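Side-chain contacts in cobalamin biosynthesis protein CobN (Mycobacterium tuberculosis, PDB 7C6O), which is the large, catalytic subunit of an ATP-dependent cobaltochelatase, which probably inserts cobalt into the corrin ring during cobalamin biosynthesis: residues T888-M891 with D897-E900; A899-L904 with V936-S941; G942-R945 with H950-T953. All blocks are in the same frame, centred on the assembly; numbering follows the deposited sequence.

The three contacts lie along one run of the chain, close together in the buried interior; contacts 1 and 2 share Ala899 and Glu900, and contact 3 touches both. Contacts 1 and 2 both use helix 896-905 and have centres about 9 Å apart: its first turns face helix 887-893, and its later turns cover strand 935-940. That strand leads directly into helix 942-947, the first partner of contact 3, whose centre is about 12 Å from that of contact 2. Contacts 1 and 3 (centres about 11 Å apart) meet where Ile898 CD1 lies 3.6 Å from Val951 CG1 and Met891 CE 3.6 Å from Phe943 CZ. None of these segments supplies Asp125 or Ser127, the residues at the bound sodium ion.

Contact 1: T888-M891 with D897-E900; sequences TSAM and DIAE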
ATOM      1  N   THR A 888       1.764  -4.338   2.067  1.00 11.90           N
ATOM      2  CA  THR A 888       0.430  -4.339   2.657  1.00 13.18           C
ATOM      3  C   THR A 888       0.439  -4.995   4.033  1.00 12.99           C
ATOM      4  O   THR A 888      -0.309  -4.576   4.923  1.00 12.40           O
ATOM      5  CB  THR A 888      -0.566  -5.025   1.710  1.00 13.39           C
ATOM      6  OG1 THR A 888      -1.905  -4.730   2.125  1.00 14.75           O
ATOM      7  CG2 THR A 888      -0.369  -6.539   1.682  1.00 16.89           C
ATOM      8  N   SER A 889       1.311  -5.988   4.240  1.00 13.50           N
ATOM      9  CA  SER A 889       1.426  -6.620   5.550  1.00 15.11           C
ATOM     10  C   SER A 889       2.027  -5.666   6.572  1.00 13.31           C
ATOM     11  O   SER A 889       1.566  -5.605   7.718  1.00 12.84           O
ATOM     12  CB  SER A 889       2.277  -7.885   5.446  1.00 14.24           C
ATOM     13  OG  SER A 889       1.720  -8.802   4.520  1.00 15.57           O
ATOM     14  N   ALA A 890       3.067  -4.925   6.184  1.00 13.29           N
ATOM     15  CA  ALA A 890       3.641  -3.944   7.096  1.00 13.46           C
ATOM     16  C   ALA A 890       2.622  -2.879   7.474  1.00 14.04           C
ATOM     17  O   ALA A 890       2.644  -2.369   8.598  1.00 12.86           O
ATOM     18  CB  ALA A 890       4.879  -3.300   6.470  1.00 12.58           C
ATOM     19  N   MET A 891       1.712  -2.545   6.561  1.00 11.85           N
ATOM     20  CA  MET A 891       0.694  -1.545   6.866  1.00 11.50           C
ATOM     21  C   MET A 891      -0.430  -2.112   7.726  1.00 13.73           C
ATOM     22  O   MET A 891      -1.040  -1.369   8.502  1.00 13.39           O
ATOM     23  CB  MET A 891       0.132  -0.967   5.570  1.00 12.75           C
ATOM     24  CG  MET A 891       1.151  -0.193   4.753  1.00 13.78           C
ATOM     25  SD  MET A 891       0.478   0.332   3.170  1.00 14.92           S
ATOM     26  CE  MET A 891       1.748   1.481   2.636  1.00 12.37           C
ATOM     27  N   ASP A 897       6.553  -8.536  10.003  1.00 12.39           N
ATOM     28  CA  ASP A 897       7.573  -9.202   9.189  1.00 15.97           C
ATOM     29  C   ASP A 897       8.953  -8.615   9.448  1.00 15.83           C
ATOM     30  O   ASP A 897       9.941  -9.348   9.580  1.00 15.88           O
ATOM     31  CB  ASP A 897       7.248  -9.064   7.700  1.00 16.86           C
ATOM     32  CG  ASP A 897       6.043  -9.871   7.267  1.00 17.79           C
ATOM     33  OD1 ASP A 897       5.556 -10.727   8.038  1.00 17.74           O
ATOM     34  OD2 ASP A 897       5.590  -9.637   6.124  1.00 17.19           O
ATOM     35  N   ILE A 898       9.039  -7.286   9.475  1.00 14.62           N
ATOM     36  CA  ILE A 898      10.321  -6.613   9.660  1.00 15.44           C
ATOM     37  C   ILE A 898      10.925  -6.991  11.003  1.00 17.01           C
ATOM     38  O   ILE A 898      12.118  -7.302  11.105  1.00 18.50           O
ATOM     39  CB  ILE A 898      10.142  -5.090   9.535  1.00 14.42           C
ATOM     40  CG1 ILE A 898       9.468  -4.739   8.205  1.00 15.42           C
ATOM     41  CG2 ILE A 898      11.483  -4.385   9.690  1.00 14.57           C
ATOM     42  CD1 ILE A 898       8.727  -3.417   8.233  1.00 15.92           C
ATOM     43  N   ALA A 899      10.104  -6.967  12.055  1.00 17.22           N
ATOM     44  CA  ALA A 899      10.581  -7.327  13.385  1.00 17.20           C
ATOM     45  C   ALA A 899      11.057  -8.774  13.431  1.00 16.68           C
ATOM     46  O   ALA A 899      12.025  -9.094  14.130  1.00 18.27           O
ATOM     47  CB  ALA A 899       9.479  -7.091  14.414  1.00 16.63           C
ATOM     48  N   GLU A 900      10.390  -9.666  12.692  1.00 14.83           N
ATOM     49  CA  GLU A 900      10.804 -11.064  12.692  1.00 14.76           C
ATOM     50  C   GLU A 900      12.199 -11.223  12.100  1.00 14.76           C
ATOM     51  O   GLU A 900      13.024 -11.972  12.634  1.00 13.83           O
ATOM     52  CB  GLU A 900       9.798 -11.923  11.924  1.00 15.06           C
ATOM     53  CG  GLU A 900      10.105 -13.415  11.998  1.00 13.46           C
ATOM     54  CD  GLU A 900       9.138 -14.266  11.193  1.00 13.75           C
ATOM     55  OE1 GLU A 900       8.298 -13.696  10.470  1.00 15.02           O
ATOM     56  OE2 GLU A 900       9.225 -15.510  11.283  1.00 17.33           O
TER
HETATM   57  O   HOH W   1       4.124 -10.099   4.104  1.00 16.25           O
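Ser889 and Asp897 both direct their side chains into the gap between helix 887-893, which follows strand 880-885, and helix 896-905. The contact packs these consecutive helices of an alpha/beta domain, separated by two residues, but the two side chains do not bond directly. Ser889 OG is 4.3 Å from Asp897 OD2, and the closest approach is made by Ser889 CB, at 3.8 Å from the same oxygen. This methylene is displaced 3.0 Å from the plane of the carboxylate, so it meets the flat group from one side. In both residues the first torsion sets the polar end beside its own backbone N (chi1 -58° for Ser889, -70° for Asp897), which turns the hydroxyl and the carboxylate oxygen to the same water. The water lies 2.8 Å from Ser889 OG and a short 2.5 Å from Asp897 OD2, to which it donates. Asp897 OD1 is held separately by Asn1060 ND2, on strand 1056-1061 beside 880-885, which also bonds Glu900 OE1; with a different partner at each oxygen, the carboxylate is restrained against rotation. Ser889 OG has a further, weak hydrogen bond to Asp1062 OD2.

Beside this polar pair comes an apolar one. Ile898 does not point its CB at the first helix: that atom is 6.3 Å from Ala890 CB. Its CG1 branch reaches back across the gap and brings CD1 to 4.2 Å from the alanine methyl. Phe944 of helix 942-947 packs on Ile898, and Phe948 on Ala890, extending the apolar side.

The chemistry therefore divides by residue: a water joins the hydroxyl to the carboxylate, whereas methyl packing joins Ala890 to Ile898, and the buried polar groups of Ser889 and Asp897 are satisfied through water and residues beyond the two helices.

Contact 2: A899-L904 with V936-S941; sequences AEVLAL and VTVRIS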
ATOM      1  N   ALA A 899      10.104  -6.967  12.055  1.00 17.22           N
ATOM      2  CA  ALA A 899      10.581  -7.327  13.385  1.00 17.20           C
ATOM      3  C   ALA A 899      11.057  -8.774  13.431  1.00 16.68           C
ATOM      4  O   ALA A 899      12.025  -9.094  14.130  1.00 18.27           O
ATOM      5  CB  ALA A 899       9.479  -7.091  14.414  1.00 16.63           C
ATOM      6  N   GLU A 900      10.390  -9.666  12.692  1.00 14.83           N
ATOM      7  CA  GLU A 900      10.804 -11.064  12.692  1.00 14.76           C
ATOM      8  C   GLU A 900      12.199 -11.223  12.100  1.00 14.76           C
ATOM      9  O   GLU A 900      13.024 -11.972  12.634  1.00 13.83           O
ATOM     10  CB  GLU A 900       9.798 -11.923  11.924  1.00 15.06           C
ATOM     11  CG  GLU A 900      10.105 -13.415  11.998  1.00 13.46           C
ATOM     12  CD  GLU A 900       9.138 -14.266  11.193  1.00 13.75           C
ATOM     13  OE1 GLU A 900       8.298 -13.696  10.470  1.00 15.02           O
ATOM     14  OE2 GLU A 900       9.225 -15.510  11.283  1.00 17.33           O
ATOM     15  N   VAL A 901      12.479 -10.524  10.998  1.00 16.79           N
ATOM     16  CA  VAL A 901      13.818 -10.558  10.414  1.00 14.72           C
ATOM     17  C   VAL A 901      14.849 -10.071  11.425  1.00 15.53           C
ATOM     18  O   VAL A 901      15.880 -10.715  11.649  1.00 14.54           O
ATOM     19  CB  VAL A 901      13.864  -9.722   9.122  1.00 15.31           C
ATOM     20  CG1 VAL A 901      15.284  -9.673   8.577  1.00 12.81           C
ATOM     21  CG2 VAL A 901      12.906 -10.289   8.081  1.00 13.85           C
ATOM     22  N   LEU A 902      14.581  -8.923  12.050  1.00 17.09           N
ATOM     23  CA  LEU A 902      15.499  -8.381  13.047  1.00 19.45           C
ATOM     24  C   LEU A 902      15.682  -9.345  14.215  1.00 20.20           C
ATOM     25  O   LEU A 902      16.803  -9.542  14.697  1.00 18.53           O
ATOM     26  CB  LEU A 902      14.991  -7.025  13.538  1.00 15.74           C
ATOM     27  CG  LEU A 902      14.984  -5.906  12.492  1.00 15.77           C
ATOM     28  CD1 LEU A 902      14.379  -4.625  13.051  1.00 17.35           C
ATOM     29  CD2 LEU A 902      16.393  -5.649  11.984  1.00 16.25           C
ATOM     30  N   ALA A 903      14.591  -9.964  14.676  1.00 19.93           N
ATOM     31  CA  ALA A 903      14.683 -10.884  15.806  1.00 18.15           C
ATOM     32  C   ALA A 903      15.524 -12.106  15.461  1.00 18.21           C
ATOM     33  O   ALA A 903      16.319 -12.574  16.287  1.00 19.17           O
ATOM     34  CB  ALA A 903      13.285 -11.304  16.260  1.00 14.37           C
ATOM     35  N   LEU A 904      15.364 -12.644  14.250  1.00 15.33           N
ATOM     36  CA  LEU A 904      16.159 -13.801  13.851  1.00 14.33           C
ATOM     37  C   LEU A 904      17.643 -13.457  13.802  1.00 16.35           C
ATOM     38  O   LEU A 904      18.489 -14.250  14.237  1.00 18.87           O
ATOM     39  CB  LEU A 904      15.680 -14.325  12.497  1.00 15.74           C
ATOM     40  CG  LEU A 904      14.310 -15.004  12.489  1.00 16.28           C
ATOM     41  CD1 LEU A 904      13.791 -15.161  11.068  1.00 14.15           C
ATOM     42  CD2 LEU A 904      14.390 -16.354  13.187  1.00 17.95           C
ATOM     43  N   VAL A 936      19.026 -14.824   7.373  1.00 18.52           N
ATOM     44  CA  VAL A 936      17.729 -14.520   6.778  1.00 16.02           C
ATOM     45  C   VAL A 936      17.938 -14.036   5.350  1.00 17.11           C
ATOM     46  O   VAL A 936      18.738 -13.126   5.109  1.00 18.41           O
ATOM     47  CB  VAL A 936      16.946 -13.463   7.584  1.00 16.96           C
ATOM     48  CG1 VAL A 936      15.594 -13.201   6.928  1.00 15.59           C
ATOM     49  CG2 VAL A 936      16.759 -13.902   9.025  1.00 16.47           C
ATOM     50  N   THR A 937      17.223 -14.645   4.410  1.00 15.38           N
ATOM     51  CA  THR A 937      17.088 -14.132   3.053  1.00 17.14           C
ATOM     52  C   THR A 937      15.680 -13.579   2.899  1.00 16.14           C
ATOM     53  O   THR A 937      14.703 -14.268   3.209  1.00 17.31           O
ATOM     54  CB  THR A 937      17.354 -15.221   2.008  1.00 20.67           C
ATOM     55  OG1 THR A 937      18.734 -15.603   2.057  1.00 21.48           O
ATOM     56  CG2 THR A 937      17.028 -14.713   0.613  1.00 20.16           C
ATOM     57  N   VAL A 938      15.580 -12.336   2.440  1.00 13.43           N
ATOM     58  CA  VAL A 938      14.315 -11.610   2.387  1.00 14.18           C
ATOM     59  C   VAL A 938      13.951 -11.373   0.932  1.00 14.29           C
ATOM     60  O   VAL A 938      14.733 -10.784   0.177  1.00 14.23           O
ATOM     61  CB  VAL A 938      14.392 -10.277   3.145  1.00 15.94           C
ATOM     62  CG1 VAL A 938      13.075  -9.520   3.018  1.00 15.31           C
ATOM     63  CG2 VAL A 938      14.741 -10.511   4.605  1.00 18.47           C
ATOM     64  N   ARG A 939      12.759 -11.818   0.541  1.00 11.81           N
ATOM     65  CA  ARG A 939      12.153 -11.416  -0.722  1.00 13.46           C
ATOM     66  C   ARG A 939      11.128 -10.328  -0.423  1.00 15.58           C
ATOM     67  O   ARG A 939      10.083 -10.599   0.178  1.00 15.81           O
ATOM     68  CB  ARG A 939      11.506 -12.604  -1.434  1.00 13.36           C
ATOM     69  CG  ARG A 939      10.663 -12.210  -2.644  1.00 13.63           C
ATOM     70  CD  ARG A 939      11.447 -11.373  -3.660  1.00 15.59           C
ATOM     71  NE  ARG A 939      10.598 -10.970  -4.780  1.00 16.28           N
ATOM     72  CZ  ARG A 939      10.311 -11.752  -5.817  1.00 14.19           C
ATOM     73  NH1 ARG A 939      10.820 -12.975  -5.889  1.00 13.24           N
ATOM     74  NH2 ARG A 939       9.521 -11.309  -6.788  1.00 13.85           N
ATOM     75  N   ILE A 940      11.436  -9.098  -0.822  1.00 15.17           N
ATOM     76  CA  ILE A 940      10.496  -7.991  -0.704  1.00 14.58           C
ATOM     77  C   ILE A 940       9.707  -7.899  -2.000  1.00 14.00           C
ATOM     78  O   ILE A 940      10.169  -8.317  -3.066  1.00 15.72           O
ATOM     79  CB  ILE A 940      11.209  -6.657  -0.390  1.00 14.25           C
ATOM     80  CG1 ILE A 940      12.191  -6.293  -1.506  1.00 15.78           C
ATOM     81  CG2 ILE A 940      11.916  -6.721   0.966  1.00 13.61           C
ATOM     82  CD1 ILE A 940      12.872  -4.947  -1.314  1.00 15.44           C
ATOM     83  N   SER A 941       8.497  -7.360  -1.910  1.00 13.54           N
ATOM     84  CA  SER A 941       7.731  -7.099  -3.114  1.00 15.21           C
ATOM     85  C   SER A 941       8.177  -5.778  -3.734  1.00 17.22           C
ATOM     86  O   SER A 941       8.945  -5.011  -3.147  1.00 14.12           O
ATOM     87  CB  SER A 941       6.235  -7.068  -2.804  1.00 16.23           C
ATOM     88  OG  SER A 941       5.922  -6.002  -1.925  1.00 13.96           O
TER
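Val901 of helix 896-905 points its side chain at strand 935-940 and meets two strand residues at once, Val936 and Val938. Starting from the branch point, Val901 CB is 4.5 Å from Val936 CG1, so the contact is really made one bond further out. CG1, anti to the backbone N (chi1 176°), comes to 3.9 Å from Val936 CG1 and 4.1 Å from Val938 CG2. The other methyl, CG2, has the reverse preference: 3.9 Å from Val938 CG2 and 4.1 Å from Val936 CG1. These near-equal distances place the fork of Val901 astride the pair, crossing both valines obliquely. Val936 and Val938 are two positions apart on the strand, hence on one face of it, and both direct their side chains to the helix.

One turn along, Leu904 takes the second methyl of Val936. Its CB is 3.7 Å from Val936 CG2 and its CD1 3.8 Å from the same atom, with the two side chains at about a right angle.

The axes of 899-904 and 936-940 approach to 9.6 Å, at 163°. The chain passes through this helix on its way from strand 880-885 to its parallel neighbour 935-940, an elaborated beta-alpha-beta crossover that also includes helices 887-893 and 926-929 and strands 907-911 and 918-923. Leu883 of strand 880-885 and Leu955 of helix 949-963 add to the packing around Val901.

No hydrogen bond links the two segments: between them the contact is methyl packing at van der Waals distance in a buried core, while the end of the helix is tied by a backbone bond of Leu904 with Ile934 and by Arg931 to Ala903 O and Leu904 O.

Contact 3: G942-R945 with H950-T953; sequences GFFR and HVVT
NH1 of Arg945 is held by Tyr1034 OH and, weakly, by Lys999 O, and NH2 by Thr1002 O; this grip lies away from helix 949-963, which the residue touches through its CA, 4.4 Å from Val952 CG2. The contact joins two consecutive helices that follow strand 935-940 in the alpha/beta domain: the strand ends at Ser941, whose OG caps Phe944 N at the start of helix 942-947, and helix 949-963 follows almost at once.

Between the helices, the work is done by the Phe944 ring. With CG anti to the backbone N (chi1 -172°), the ring swings toward the second helix even though its CB does not point there. Both valines touch the ring at its edge, near its plane. At the far corner, Phe944 CZ is 3.5 Å from Val951 CG1, the closest approach, and 4.0 Å from Val951 CB, the two side chains meeting at about a right angle. Further along the same edge, CE2 is 3.9 Å and CD2 4.0 Å from Val952 CG2; that valine runs past the phenylalanine in the opposite direction. The ring therefore fits along two adjacent residues of one helical turn, with no hydrogen bond between the two segments.

Other parts of the fold pack around the contact. Phe948 meets the Phe944 ring with planes at about 35°, and Ile940 packs on Val952. Back within the first helix, the Arg945 guanidinium folds over Gly942, whose CA sits 3.7 Å above the plane of that group, over its centre.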
ATOM      1  N   GLY A 942       7.694  -5.522  -4.950  1.00 12.44           N
ATOM      2  CA  GLY A 942       7.945  -4.232  -5.566  1.00 12.59           C
ATOM      3  C   GLY A 942       7.342  -3.087  -4.775  1.00 11.85           C
ATOM      4  O   GLY A 942       7.956  -2.027  -4.629  1.00 13.17           O
ATOM      5  N   PHE A 943       6.137  -3.287  -4.237  1.00 13.81           N
ATOM      6  CA  PHE A 943       5.510  -2.212  -3.477  1.00 13.47           C
ATOM      7  C   PHE A 943       6.225  -1.969  -2.154  1.00 12.35           C
ATOM      8  O   PHE A 943       6.327  -0.821  -1.706  1.00 14.16           O
ATOM      9  CB  PHE A 943       4.034  -2.501  -3.220  1.00 16.31           C
ATOM     10  CG  PHE A 943       3.372  -1.448  -2.384  1.00 15.97           C
ATOM     11  CD1 PHE A 943       3.072  -0.208  -2.926  1.00 15.07           C
ATOM     12  CD2 PHE A 943       3.085  -1.678  -1.047  1.00 16.35           C
ATOM     13  CE1 PHE A 943       2.479   0.776  -2.159  1.00 16.11           C
ATOM     14  CE2 PHE A 943       2.496  -0.696  -0.271  1.00 15.01           C
ATOM     15  CZ  PHE A 943       2.191   0.533  -0.828  1.00 14.72           C
ATOM     16  N   PHE A 944       6.701  -3.033  -1.497  1.00 14.56           N
ATOM     17  CA  PHE A 944       7.479  -2.839  -0.277  1.00 13.50           C
ATOM     18  C   PHE A 944       8.695  -1.966  -0.547  1.00 14.73           C
ATOM     19  O   PHE A 944       9.003  -1.056   0.232  1.00 14.34           O
ATOM     20  CB  PHE A 944       7.912  -4.184   0.309  1.00 11.21           C
ATOM     21  CG  PHE A 944       8.563  -4.070   1.661  1.00 14.87           C
ATOM     22  CD1 PHE A 944       7.814  -4.226   2.819  1.00 14.11           C
ATOM     23  CD2 PHE A 944       9.919  -3.794   1.777  1.00 15.24           C
ATOM     24  CE1 PHE A 944       8.402  -4.114   4.066  1.00 18.29           C
ATOM     25  CE2 PHE A 944      10.516  -3.679   3.022  1.00 19.53           C
ATOM     26  CZ  PHE A 944       9.755  -3.844   4.168  1.00 19.85           C
ATOM     27  N   ARG A 945       9.402  -2.237  -1.646  1.00 14.97           N
ATOM     28  CA  ARG A 945      10.498  -1.375  -2.076  1.00 14.02           C
ATOM     29  C   ARG A 945      10.035   0.068  -2.255  1.00 17.41           C
ATOM     30  O   ARG A 945      10.709   1.005  -1.806  1.00 16.20           O
ATOM     31  CB  ARG A 945      11.087  -1.930  -3.373  1.00 12.66           C
ATOM     32  CG  ARG A 945      11.949  -0.972  -4.177  1.00 12.61           C
ATOM     33  CD  ARG A 945      11.969  -1.420  -5.631  1.00 15.59           C
ATOM     34  NE  ARG A 945      10.675  -1.201  -6.274  1.00 14.51           N
ATOM     35  CZ  ARG A 945      10.245  -1.849  -7.352  1.00 14.42           C
ATOM     36  NH1 ARG A 945      10.994  -2.784  -7.923  1.00 14.12           N
ATOM     37  NH2 ARG A 945       9.052  -1.563  -7.858  1.00 13.01           N
ATOM     38  N   HIS A 950      13.128   3.183   3.793  1.00 16.93           N
ATOM     39  CA  HIS A 950      13.886   3.238   5.040  1.00 18.09           C
ATOM     40  C   HIS A 950      14.045   1.853   5.654  1.00 18.42           C
ATOM     41  O   HIS A 950      15.068   1.568   6.285  1.00 18.09           O
ATOM     42  CB  HIS A 950      13.203   4.166   6.050  1.00 17.75           C
ATOM     43  CG  HIS A 950      12.732   5.466   5.473  1.00 19.97           C
ATOM     44  ND1 HIS A 950      11.558   5.583   4.762  1.00 22.31           N
ATOM     45  CD2 HIS A 950      13.266   6.710   5.525  1.00 22.62           C
ATOM     46  CE1 HIS A 950      11.394   6.840   4.389  1.00 21.64           C
ATOM     47  NE2 HIS A 950      12.416   7.545   4.840  1.00 21.51           N
ATOM     48  N   VAL A 951      13.045   0.987   5.485  1.00 18.15           N
ATOM     49  CA  VAL A 951      13.106  -0.354   6.057  1.00 18.36           C
ATOM     50  C   VAL A 951      14.062  -1.241   5.269  1.00 14.77           C
ATOM     51  O   VAL A 951      14.800  -2.043   5.852  1.00 16.29           O
ATOM     52  CB  VAL A 951      11.698  -0.968   6.125  1.00 16.75           C
ATOM     53  CG1 VAL A 951      11.774  -2.381   6.663  1.00 14.78           C
ATOM     54  CG2 VAL A 951      10.782  -0.112   6.987  1.00 14.49           C
ATOM     55  N   VAL A 952      14.052  -1.126   3.937  1.00 13.70           N
ATOM     56  CA  VAL A 952      15.013  -1.859   3.113  1.00 15.47           C
ATOM     57  C   VAL A 952      16.432  -1.560   3.576  1.00 15.16           C
ATOM     58  O   VAL A 952      17.256  -2.465   3.759  1.00 17.04           O
ATOM     59  CB  VAL A 952      14.822  -1.507   1.627  1.00 17.85           C
ATOM     60  CG1 VAL A 952      15.945  -2.103   0.787  1.00 15.46           C
ATOM     61  CG2 VAL A 952      13.464  -1.991   1.133  1.00 18.33           C
ATOM     62  N   THR A 953      16.735  -0.277   3.776  1.00 14.16           N
ATOM     63  CA  THR A 953      18.042   0.101   4.297  1.00 17.21           C
ATOM     64  C   THR A 953      18.237  -0.415   5.717  1.00 17.14           C
ATOM     65  O   THR A 953      19.329  -0.869   6.076  1.00 19.30           O
ATOM     66  CB  THR A 953      18.199   1.620   4.250  1.00 18.63           C
ATOM     67  OG1 THR A 953      17.947   2.086   2.918  1.00 21.43           O
ATOM     68  CG2 THR A 953      19.601   2.019   4.655  1.00 22.41           C
TER